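Local coordinates for protein N-acetylmuramoyl-L-alanine amidase (Clostridium intestinale URNW, PDB 6SRT) that probably cleaves the bond between N-acetylmuramic acid and L-alanine in bacterial cell-wall peptidoglycan, as a zinc-dependent amidase and endolysin, at residues Y46-N52 with I106-F112; I77-I83 with T118-S124; H95-V99 with H144-R148. All coordinates share one frame; numbering follows the deposited sequence.

Interaction 1: Y46-N52 with I106-F112; sequences YHHTVDN and IASEGNF. With ZN (zinc ion), chain B.
Tyr-46 lies beside Ile-106 where strands 43-48 and 103-108 run parallel in the mixed sheet of this Amidase_2/PGRP-type domain. Tyr-46 CE1 packs 4.1 Å from Ile-106 CD1, and both side chains point the same way, onto the face lined by helix 119-136. The tyrosine suits this place because its ring is apolar while its hydroxyl is hydrogen-bonded to Ser-129 of that helix. His-47 continues the parallel ladder: its N donates to Ile-106 O at 2.9 Å, and its O accepts from Ser-108 N. One water donates to both of these carbonyl oxygens and also hydrogen-bonds to Ser-108 OG. On the other face of the sheet, His-47 ND1 binds the zinc ion at 2.1 Å while its NE2 pairs with His-95, so both ring nitrogens are engaged; the small Ala-107 on that face sets its CB against His-47 CB. His-48 returns to the first face with CG placed between its backbone N and carbonyl carbon (chi1 71°). This brings ND1 to the backbone N of Phe-112 at 2.9 Å, the donor lying 1° from the ring plane, so ND1 serves as an acceptor. His-48 CB itself packs 3.5 Å from Phe-112 CD2. Past the strand ends, Thr-49 OG1 works both ways, accepting a nearly straight bond (166°) from Gly-110 N at 3.1 Å and donating to Asp-51 O. Val-50 N then reaches Gly-110 O at 2.9 Å. Lastly Asn-52 OD1, which accepts from Lys-79 NZ, packs 3.2 Å from Gly-110 CA.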
loop_
_atom_site.group_PDB
_atom_site.type_symbol
_atom_site.label_atom_id
_atom_site.label_comp_id
_atom_site.label_asym_id
_atom_site.label_seq_id
_atom_site.Cartn_x
_atom_site.Cartn_y
_atom_site.Cartn_z
ATOM N N TYR A 46 -2.637 -4.070 3.419
ATOM C CA TYR A 46 -2.932 -4.174 1.988
ATOM C C TYR A 46 -4.325 -3.630 1.668
ATOM O O TYR A 46 -5.304 -3.889 2.372
ATOM C CB TYR A 46 -2.864 -5.629 1.507
ATOM C CG TYR A 46 -1.503 -6.261 1.697
ATOM C CD1 TYR A 46 -0.495 -5.961 0.827
ATOM C CD2 TYR A 46 -1.212 -7.127 2.719
ATOM C CE1 TYR A 46 0.794 -6.458 0.959
ATOM C CE2 TYR A 46 0.021 -7.684 2.841
ATOM C CZ TYR A 46 1.051 -7.328 1.994
ATOM O OH TYR A 46 2.285 -7.873 2.263
ATOM N N HIS A 47 -4.365 -2.882 0.554
ATOM C CA HIS A 47 -5.560 -2.195 0.033
ATOM C C HIS A 47 -5.794 -2.521 -1.429
ATOM O O HIS A 47 -4.852 -2.844 -2.138
ATOM C CB HIS A 47 -5.394 -0.707 0.159
ATOM C CG HIS A 47 -5.209 -0.209 1.555
ATOM N ND1 HIS A 47 -6.301 0.135 2.317
ATOM C CD2 HIS A 47 -4.099 0.029 2.275
ATOM C CE1 HIS A 47 -5.862 0.581 3.486
ATOM N NE2 HIS A 47 -4.523 0.480 3.507
ATOM N N HIS A 48 -7.034 -2.335 -1.856
ATOM C CA HIS A 48 -7.354 -2.210 -3.293
ATOM C C HIS A 48 -7.923 -0.837 -3.516
ATOM O O HIS A 48 -8.341 -0.153 -2.592
ATOM C CB HIS A 48 -8.250 -3.338 -3.805
ATOM C CG HIS A 48 -9.667 -3.390 -3.383
ATOM N ND1 HIS A 48 -10.576 -4.240 -4.030
ATOM C CD2 HIS A 48 -10.336 -2.695 -2.435
ATOM C CE1 HIS A 48 -11.733 -4.086 -3.462
ATOM N NE2 HIS A 48 -11.638 -3.132 -2.500
ATOM N N THR A 49 -7.916 -0.414 -4.771
ATOM C CA THR A 49 -8.390 0.910 -5.132
ATOM C C THR A 49 -9.853 0.966 -5.508
ATOM O O THR A 49 -10.409 2.074 -5.566
ATOM C CB THR A 49 -7.577 1.480 -6.289
ATOM O OG1 THR A 49 -7.673 0.606 -7.427
ATOM C CG2 THR A 49 -6.122 1.666 -5.942
ATOM N N VAL A 50 -10.466 -0.154 -5.794
ATOM C CA VAL A 50 -11.818 -0.316 -6.335
ATOM C C VAL A 50 -11.862 0.150 -7.793
ATOM O O VAL A 50 -12.128 -0.647 -8.668
ATOM C CB VAL A 50 -12.923 0.318 -5.485
ATOM C CG1 VAL A 50 -14.291 0.044 -6.092
ATOM C CG2 VAL A 50 -12.867 -0.187 -4.053
ATOM N N ASP A 51 -11.656 1.411 -8.031
ATOM C CA ASP A 51 -11.601 1.937 -9.380
ATOM C C ASP A 51 -10.294 1.542 -10.059
ATOM O O ASP A 51 -9.254 1.493 -9.458
ATOM C CB ASP A 51 -11.708 3.452 -9.361
ATOM C CG ASP A 51 -13.035 3.983 -8.795
ATOM O OD1 ASP A 51 -14.069 3.355 -8.971
ATOM O OD2 ASP A 51 -13.004 4.991 -8.174
ATOM N N ASN A 52 -10.409 1.211 -11.333
ATOM C CA ASN A 52 -9.315 0.941 -12.271
ATOM C C ASN A 52 -8.935 2.195 -13.073
ATOM O O ASN A 52 -9.624 3.180 -13.015
ATOM C CB ASN A 52 -9.644 -0.256 -13.143
ATOM C CG ASN A 52 -9.500 -1.553 -12.403
ATOM O OD1 ASN A 52 -8.450 -1.885 -11.945
ATOM N ND2 ASN A 52 -10.582 -2.297 -12.281
ATOM N N ILE A 106 -0.090 -0.340 1.315
ATOM C CA ILE A 106 0.225 -0.770 -0.063
ATOM C C ILE A 106 -1.074 -1.003 -0.772
ATOM O O ILE A 106 -1.814 -1.914 -0.390
ATOM C CB ILE A 106 1.081 -2.025 -0.082
ATOM C CG1 ILE A 106 2.408 -1.863 0.691
ATOM C CG2 ILE A 106 1.339 -2.439 -1.535
ATOM C CD1 ILE A 106 3.205 -3.121 0.821
ATOM N N ALA A 107 -1.360 -0.197 -1.778
ATOM C CA ALA A 107 -2.559 -0.338 -2.587
ATOM C C ALA A 107 -2.215 -1.003 -3.899
ATOM O O ALA A 107 -1.199 -0.677 -4.508
ATOM C CB ALA A 107 -3.190 0.988 -2.857
ATOM N N SER A 108 -3.121 -1.835 -4.378
ATOM C CA SER A 108 -3.088 -2.504 -5.690
ATOM C C SER A 108 -4.258 -2.042 -6.503
ATOM O O SER A 108 -5.393 -2.016 -6.023
ATOM C CB SER A 108 -3.064 -3.999 -5.528
ATOM O OG SER A 108 -1.891 -4.474 -4.871
ATOM N N GLU A 109 -4.003 -1.702 -7.754
ATOM C CA GLU A 109 -5.024 -1.244 -8.688
ATOM C C GLU A 109 -6.010 -2.356 -9.006
ATOM O O GLU A 109 -5.613 -3.370 -9.640
ATOM C CB GLU A 109 -4.356 -0.818 -9.989
ATOM C CG GLU A 109 -5.294 -0.275 -11.061
ATOM C CD GLU A 109 -4.640 0.104 -12.359
ATOM O OE1 GLU A 109 -3.441 -0.149 -12.554
ATOM O OE2 GLU A 109 -5.325 0.765 -13.147
ATOM N N GLY A 110 -7.289 -2.175 -8.686
ATOM C CA GLY A 110 -8.324 -3.172 -8.980
ATOM C C GLY A 110 -9.390 -3.182 -7.936
ATOM O O GLY A 110 -9.283 -2.562 -6.874
ATOM N N ASN A 111 -10.457 -3.897 -8.296
ATOM C CA ASN A 111 -11.552 -4.213 -7.370
ATOM C C ASN A 111 -11.504 -5.733 -7.204
ATOM O O ASN A 111 -12.061 -6.463 -8.049
ATOM C CB ASN A 111 -12.909 -3.803 -7.939
ATOM C CG ASN A 111 -14.025 -4.232 -7.046
ATOM O OD1 ASN A 111 -13.808 -4.879 -6.010
ATOM N ND2 ASN A 111 -15.250 -4.003 -7.479
ATOM N N PHE A 112 -10.866 -6.194 -6.130
ATOM C CA PHE A 112 -10.661 -7.652 -5.997
ATOM C C PHE A 112 -11.879 -8.378 -5.452
ATOM O O PHE A 112 -11.768 -9.587 -5.252
ATOM C CB PHE A 112 -9.321 -7.993 -5.339
ATOM C CG PHE A 112 -8.202 -7.329 -6.092
ATOM C CD1 PHE A 112 -7.869 -7.662 -7.388
ATOM C CD2 PHE A 112 -7.500 -6.304 -5.504
ATOM C CE1 PHE A 112 -6.926 -6.976 -8.112
ATOM C CE2 PHE A 112 -6.540 -5.595 -6.184
ATOM C CZ PHE A 112 -6.251 -5.948 -7.470
HETATM ZN ZN ZN B . -8.313 -0.100 1.963
HETATM O O HOH W 1 -2.376 -4.222 -2.056
#

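Interaction 2: I77-I83 with T118-S124; sequences IRKDGTI and TPQQMTS
Thr-118 OG1 is gripped from two sides: it donates to Lys-79 O at 2.7 Å and accepts from Gln-121 N at 3.0 Å. Thr-118 is the N-cap of helix 119-136 and, with Gln-121, forms a capping box, which here also fastens the helix start to the turn between strands 75-77 and 83-85. Its hydroxyl is set between the backbone N and the carbonyl carbon (chi1 66°), near enough to cap the helix and still meet Lys-79 O in the carbonyl plane, on a lone pair. Glutamine suits the third helical residue because its amide has two ends. OE1 of Gln-121 closes the box by accepting from Thr-118 N at 3.0 Å in a nearly straight bond (170°), and NE2 donates across the contact to Ile-77 O at 3.2 Å, approaching from above the carbonyl plane. NE2 has a second acceptor in Glu-109 O, and a water joins OE1 to Lys-79 NZ, so the amide is held against rotation; NZ also bonds to Asn-52 and forms a salt bridge with Glu-115. The turn is type I from Arg-78 to Gly-81, overlapped by an Asx turn in which Asp-80 OD1 accepts from Thr-82 N; Thr-82 OG1 donates to the same oxygen. Gly-81 adopts a positive phi (93°) and, lacking a side chain, lets the turn sit close against Gln-120 CB. Further on, the small Ser-124 fits between two isoleucines, with Ile-77 CG2 and Ile-83 CG1 each 3.8 Å from its CB, and its OG donates to Gly-81 O at 2.6 Å.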
loop_
_atom_site.group_PDB
_atom_site.type_symbol
_atom_site.label_atom_id
_atom_site.label_comp_id
_atom_site.label_asym_id
_atom_site.label_seq_id
_atom_site.Cartn_x
_atom_site.Cartn_y
_atom_site.Cartn_z
ATOM N N ILE A 77 0.577 -0.100 -6.592
ATOM C CA ILE A 77 1.041 -1.105 -7.560
ATOM C C ILE A 77 -0.002 -1.181 -8.646
ATOM O O ILE A 77 -1.138 -1.715 -8.420
ATOM C CB ILE A 77 1.325 -2.456 -6.910
ATOM C CG1 ILE A 77 2.253 -2.289 -5.706
ATOM C CG2 ILE A 77 1.893 -3.368 -7.961
ATOM C CD1 ILE A 77 2.576 -3.557 -5.029
ATOM N N ARG A 78 0.318 -0.777 -9.860
ATOM C CA ARG A 78 -0.601 -0.829 -11.018
ATOM C C ARG A 78 -0.605 -2.229 -11.613
ATOM O O ARG A 78 0.208 -3.108 -11.273
ATOM C CB ARG A 78 -0.244 0.288 -11.993
ATOM C CG ARG A 78 -0.598 1.651 -11.411
ATOM C CD ARG A 78 -0.831 2.691 -12.493
ATOM N NE ARG A 78 -2.051 2.396 -13.193
ATOM C CZ ARG A 78 -2.631 3.182 -14.093
ATOM N NH1 ARG A 78 -2.004 4.254 -14.541
ATOM N NH2 ARG A 78 -3.751 2.790 -14.648
ATOM N N LYS A 79 -1.564 -2.451 -12.504
ATOM C CA LYS A 79 -1.794 -3.791 -13.084
ATOM C C LYS A 79 -0.565 -4.336 -13.779
ATOM O O LYS A 79 -0.383 -5.577 -13.737
ATOM C CB LYS A 79 -3.016 -3.763 -14.016
ATOM C CG LYS A 79 -4.347 -3.783 -13.210
ATOM C CD LYS A 79 -5.465 -4.095 -14.026
ATOM C CE LYS A 79 -6.828 -4.067 -13.445
ATOM N NZ LYS A 79 -7.066 -4.490 -12.073
ATOM N N ASP A 80 0.247 -3.492 -14.363
ATOM C CA ASP A 80 1.483 -3.986 -15.013
ATOM C C ASP A 80 2.610 -4.275 -14.040
ATOM O O ASP A 80 3.687 -4.616 -14.501
ATOM C CB ASP A 80 1.871 -3.038 -16.152
ATOM C CG ASP A 80 2.340 -1.685 -15.677
ATOM O OD1 ASP A 80 2.425 -1.472 -14.444
ATOM O OD2 ASP A 80 2.762 -0.927 -16.572
ATOM N N GLY A 81 2.397 -4.122 -12.750
ATOM C CA GLY A 81 3.395 -4.386 -11.709
ATOM C C GLY A 81 4.187 -3.148 -11.333
ATOM O O GLY A 81 4.979 -3.244 -10.392
ATOM N N THR A 82 3.987 -2.019 -11.992
ATOM C CA THR A 82 4.774 -0.818 -11.643
ATOM C C THR A 82 4.433 -0.392 -10.224
ATOM O O THR A 82 3.250 -0.264 -9.893
ATOM C CB THR A 82 4.504 0.332 -12.618
ATOM O OG1 THR A 82 4.793 -0.126 -13.962
ATOM C CG2 THR A 82 5.413 1.506 -12.278
ATOM N N ILE A 83 5.483 -0.159 -9.455
ATOM C CA ILE A 83 5.351 0.285 -8.045
ATOM C C ILE A 83 5.595 1.783 -8.052
ATOM O O ILE A 83 6.713 2.227 -8.302
ATOM C CB ILE A 83 6.281 -0.432 -7.092
ATOM C CG1 ILE A 83 6.173 -1.953 -7.143
ATOM C CG2 ILE A 83 6.059 0.141 -5.703
ATOM C CD1 ILE A 83 7.360 -2.610 -6.514
ATOM N N THR A 118 -2.998 -9.315 -10.911
ATOM C CA THR A 118 -2.240 -9.813 -12.065
ATOM C C THR A 118 -0.973 -10.498 -11.564
ATOM O O THR A 118 -0.506 -10.266 -10.433
ATOM C CB THR A 118 -1.854 -8.686 -13.009
ATOM O OG1 THR A 118 -0.936 -7.829 -12.363
ATOM C CG2 THR A 118 -3.060 -8.003 -13.601
ATOM N N PRO A 119 -0.370 -11.363 -12.401
ATOM C CA PRO A 119 0.918 -11.940 -12.026
ATOM C C PRO A 119 1.990 -10.899 -11.737
ATOM O O PRO A 119 2.775 -11.094 -10.794
ATOM C CB PRO A 119 1.311 -12.819 -13.222
ATOM C CG PRO A 119 -0.026 -13.184 -13.835
ATOM C CD PRO A 119 -0.921 -11.969 -13.659
ATOM N N GLN A 120 1.953 -9.814 -12.459
ATOM C CA GLN A 120 2.925 -8.738 -12.241
ATOM C C GLN A 120 2.680 -8.014 -10.919
ATOM O O GLN A 120 3.623 -7.674 -10.185
ATOM C CB GLN A 120 2.957 -7.720 -13.386
ATOM C CG GLN A 120 3.292 -8.330 -14.718
ATOM C CD GLN A 120 2.025 -8.645 -15.488
ATOM O OE1 GLN A 120 0.988 -9.208 -15.053
ATOM N NE2 GLN A 120 2.003 -8.040 -16.651
ATOM N N GLN A 121 1.416 -7.834 -10.568
ATOM C CA GLN A 121 1.092 -7.300 -9.236
ATOM C C GLN A 121 1.558 -8.227 -8.134
ATOM O O GLN A 121 2.122 -7.763 -7.141
ATOM C CB GLN A 121 -0.429 -7.008 -9.075
ATOM C CG GLN A 121 -0.866 -5.740 -9.792
ATOM C CD GLN A 121 -2.364 -5.517 -9.750
ATOM O OE1 GLN A 121 -3.130 -6.479 -9.980
ATOM N NE2 GLN A 121 -2.751 -4.266 -9.492
ATOM N N MET A 122 1.353 -9.524 -8.299
ATOM C CA MET A 122 1.793 -10.493 -7.280
ATOM C C MET A 122 3.318 -10.370 -7.102
ATOM O O MET A 122 3.798 -10.366 -5.962
ATOM C CB MET A 122 1.365 -11.903 -7.675
ATOM C CG MET A 122 1.516 -12.910 -6.564
ATOM S SD MET A 122 0.423 -12.593 -5.186
ATOM C CE MET A 122 0.860 -14.008 -4.179
ATOM N N THR A 123 4.061 -10.396 -8.198
ATOM C CA THR A 123 5.535 -10.293 -8.148
ATOM C C THR A 123 5.936 -9.042 -7.375
ATOM O O THR A 123 6.817 -9.132 -6.499
ATOM C CB THR A 123 6.116 -10.325 -9.599
ATOM O OG1 THR A 123 5.795 -11.575 -10.198
ATOM C CG2 THR A 123 7.597 -10.015 -9.585
ATOM N N SER A 124 5.326 -7.920 -7.720
ATOM C CA SER A 124 5.649 -6.640 -7.071
ATOM C C SER A 124 5.216 -6.684 -5.596
ATOM O O SER A 124 5.959 -6.153 -4.703
ATOM C CB SER A 124 5.075 -5.496 -7.811
ATOM O OG SER A 124 5.735 -5.384 -9.034
HETATM O O HOH W 2 -5.646 -6.812 -11.326
#

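Interaction 3: H95-V99 with H144-R148; sequences HAPGV and HKDVR. With ZN (zinc ion), chain B; PO4 (phosphate ion), chain F.
Ala-96 and Val-147 make the apolar part of this contact between two loops, with Val-147 CG2 lying 4.1 Å from Ala-96 CB and 4.2 Å from Val-99 CG2. One methyl of the branched valine, CG2, thus serves two partners, which a compact valine can do without a long side chain. Pro-97 adds packing of a different sort: its ring lies over one face of the Arg-148 guanidinium, with CB 4.0 Å from CZ and centred above it, so an apolar ring flanks the flat cation while the edge remains for anions. One face of the His-144 ring lies beneath His-95 O. Pro-97 O also comes 3.2 Å from Arg-148 CD, and a water donating to Pro-97 O and Val-147 O links the loops through their backbones.

The polar bonds converge on a bound phosphate, probably acquired from the crystallisation liquor. Its O2 accepts from His-144 NE2 at 2.7 Å and from Arg-148 NE at 2.8 Å, both ring and guanidinium meeting it at their edges; Arg-148 NH1 takes O3. The arginine reaches the anion because its chain bends at chi2 (-88°) and again at chi3 (-71°).

Metal binding accounts for the other ring nitrogen. With CG anti to the backbone N (chi1 -172°), His-144 presents ND1 to the zinc ion at 1.9 Å. His-47 and Cys-152 complete the protein ligands, and His-95 stands in the second shell, behind His-47. Two histidines and a cysteine around zinc form the kind of site known from Amidase_2 enzymes such as T7 lysozyme and from catalytic PGRPs.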
loop_
_atom_site.group_PDB
_atom_site.type_symbol
_atom_site.label_atom_id
_atom_site.label_comp_id
_atom_site.label_asym_id
_atom_site.label_seq_id
_atom_site.Cartn_x
_atom_site.Cartn_y
_atom_site.Cartn_z
ATOM N N HIS A 95 -4.348 5.920 5.201
ATOM C CA HIS A 95 -4.918 4.702 4.586
ATOM C C HIS A 95 -5.692 3.846 5.563
ATOM O O HIS A 95 -6.572 3.106 5.076
ATOM C CB HIS A 95 -3.878 3.909 3.810
ATOM C CG HIS A 95 -2.821 3.304 4.704
ATOM N ND1 HIS A 95 -2.925 2.071 5.283
ATOM C CD2 HIS A 95 -1.689 3.869 5.197
ATOM C CE1 HIS A 95 -1.895 1.896 6.085
ATOM N NE2 HIS A 95 -1.111 2.969 6.039
ATOM N N ALA A 96 -5.455 3.897 6.872
ATOM C CA ALA A 96 -6.154 3.005 7.837
ATOM C C ALA A 96 -6.225 3.763 9.171
ATOM O O ALA A 96 -5.367 3.580 10.025
ATOM C CB ALA A 96 -5.494 1.686 7.975
ATOM N N PRO A 97 -7.207 4.696 9.322
ATOM C CA PRO A 97 -7.302 5.451 10.557
ATOM C C PRO A 97 -7.289 4.512 11.785
ATOM O O PRO A 97 -8.004 3.518 11.846
ATOM C CB PRO A 97 -8.598 6.224 10.438
ATOM C CG PRO A 97 -8.807 6.344 8.934
ATOM C CD PRO A 97 -8.280 5.030 8.390
ATOM N N GLY A 98 -6.450 4.856 12.736
ATOM C CA GLY A 98 -6.215 4.096 13.942
ATOM C C GLY A 98 -4.918 3.359 13.940
ATOM O O GLY A 98 -4.375 3.180 15.040
ATOM N N VAL A 99 -4.373 3.034 12.750
ATOM C CA VAL A 99 -3.022 2.411 12.715
ATOM C C VAL A 99 -2.098 3.166 11.745
ATOM O O VAL A 99 -1.027 2.665 11.422
ATOM C CB VAL A 99 -3.093 0.905 12.328
ATOM C CG1 VAL A 99 -3.842 0.122 13.397
ATOM C CG2 VAL A 99 -3.658 0.666 10.923
ATOM N N HIS A 144 -6.711 -4.444 4.957
ATOM C CA HIS A 144 -7.479 -3.297 5.509
ATOM C C HIS A 144 -8.662 -3.790 6.366
ATOM O O HIS A 144 -8.892 -3.291 7.458
ATOM C CB HIS A 144 -7.872 -2.367 4.378
ATOM C CG HIS A 144 -8.489 -1.055 4.806
ATOM N ND1 HIS A 144 -8.912 -0.163 3.817
ATOM C CD2 HIS A 144 -8.757 -0.537 6.021
ATOM C CE1 HIS A 144 -9.452 0.868 4.500
ATOM N NE2 HIS A 144 -9.359 0.664 5.832
ATOM N N LYS A 145 -9.372 -4.807 5.876
ATOM C CA LYS A 145 -10.573 -5.328 6.582
ATOM C C LYS A 145 -10.212 -5.989 7.928
ATOM O O LYS A 145 -11.138 -6.191 8.725
ATOM C CB LYS A 145 -11.322 -6.330 5.718
ATOM C CG LYS A 145 -10.534 -7.577 5.347
ATOM C CD LYS A 145 -11.325 -8.660 4.776
ATOM C CE LYS A 145 -11.882 -8.352 3.444
ATOM N NZ LYS A 145 -12.484 -9.589 2.835
ATOM N N ASP A 146 -8.932 -6.257 8.202
ATOM C CA ASP A 146 -8.489 -6.828 9.496
ATOM C C ASP A 146 -8.378 -5.724 10.538
ATOM O O ASP A 146 -8.235 -6.051 11.722
ATOM C CB ASP A 146 -7.178 -7.614 9.366
ATOM C CG ASP A 146 -7.278 -8.826 8.476
ATOM O OD1 ASP A 146 -8.328 -9.507 8.564
ATOM O OD2 ASP A 146 -6.317 -9.076 7.753
ATOM N N VAL A 147 -8.291 -4.457 10.140
ATOM C CA VAL A 147 -8.071 -3.333 11.078
ATOM C C VAL A 147 -9.228 -2.373 11.120
ATOM O O VAL A 147 -9.312 -1.567 12.059
ATOM C CB VAL A 147 -6.720 -2.630 10.866
ATOM C CG1 VAL A 147 -5.595 -3.600 11.104
ATOM C CG2 VAL A 147 -6.570 -2.016 9.502
ATOM N N ARG A 148 -10.097 -2.412 10.107
ATOM C CA ARG A 148 -11.248 -1.504 9.961
ATOM C C ARG A 148 -12.401 -2.267 9.295
ATOM O O ARG A 148 -12.168 -3.264 8.676
ATOM C CB ARG A 148 -10.982 -0.278 9.114
ATOM C CG ARG A 148 -9.806 0.500 9.601
ATOM C CD ARG A 148 -10.218 1.491 10.620
ATOM N NE ARG A 148 -10.976 2.536 9.927
ATOM C CZ ARG A 148 -11.503 3.541 10.523
ATOM N NH1 ARG A 148 -12.194 4.442 9.890
ATOM N NH2 ARG A 148 -11.360 3.633 11.819
HETATM ZN ZN ZN B . -8.313 -0.100 1.963
HETATM P P PO4 F . -11.584 3.356 6.336
HETATM O O1 PO4 F . -12.828 2.528 6.031
HETATM O O2 PO4 F . -10.710 2.589 7.111
HETATM O O3 PO4 F . -11.959 4.648 6.963
HETATM O O4 PO4 F . -10.891 3.717 5.009
HETATM O O HOH W 3 -7.933 0.893 13.142
#

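Following the chain, the first halves of all three contacts come in order, 46-52, 77-83 and 95-99, and their partners follow in the same order, 106-112, 118-124 and 144-148. No contact nests inside another: every pair crosses. Interaction 1 closes a loop of 53 residues and unites two parallel strands; interaction 2 closes 34 residues and ties the start of helix 119-136 to the turn before strand 83-85; interaction 3 closes 44 and joins two loops at the metal. Interaction 1 is the hub, sharing backbone hydrogen bonds with interaction 2 through Ile-77 and the zinc ion with interaction 3. Interactions 2 and 3 do not touch, their nearest atoms being about 12 Å apart.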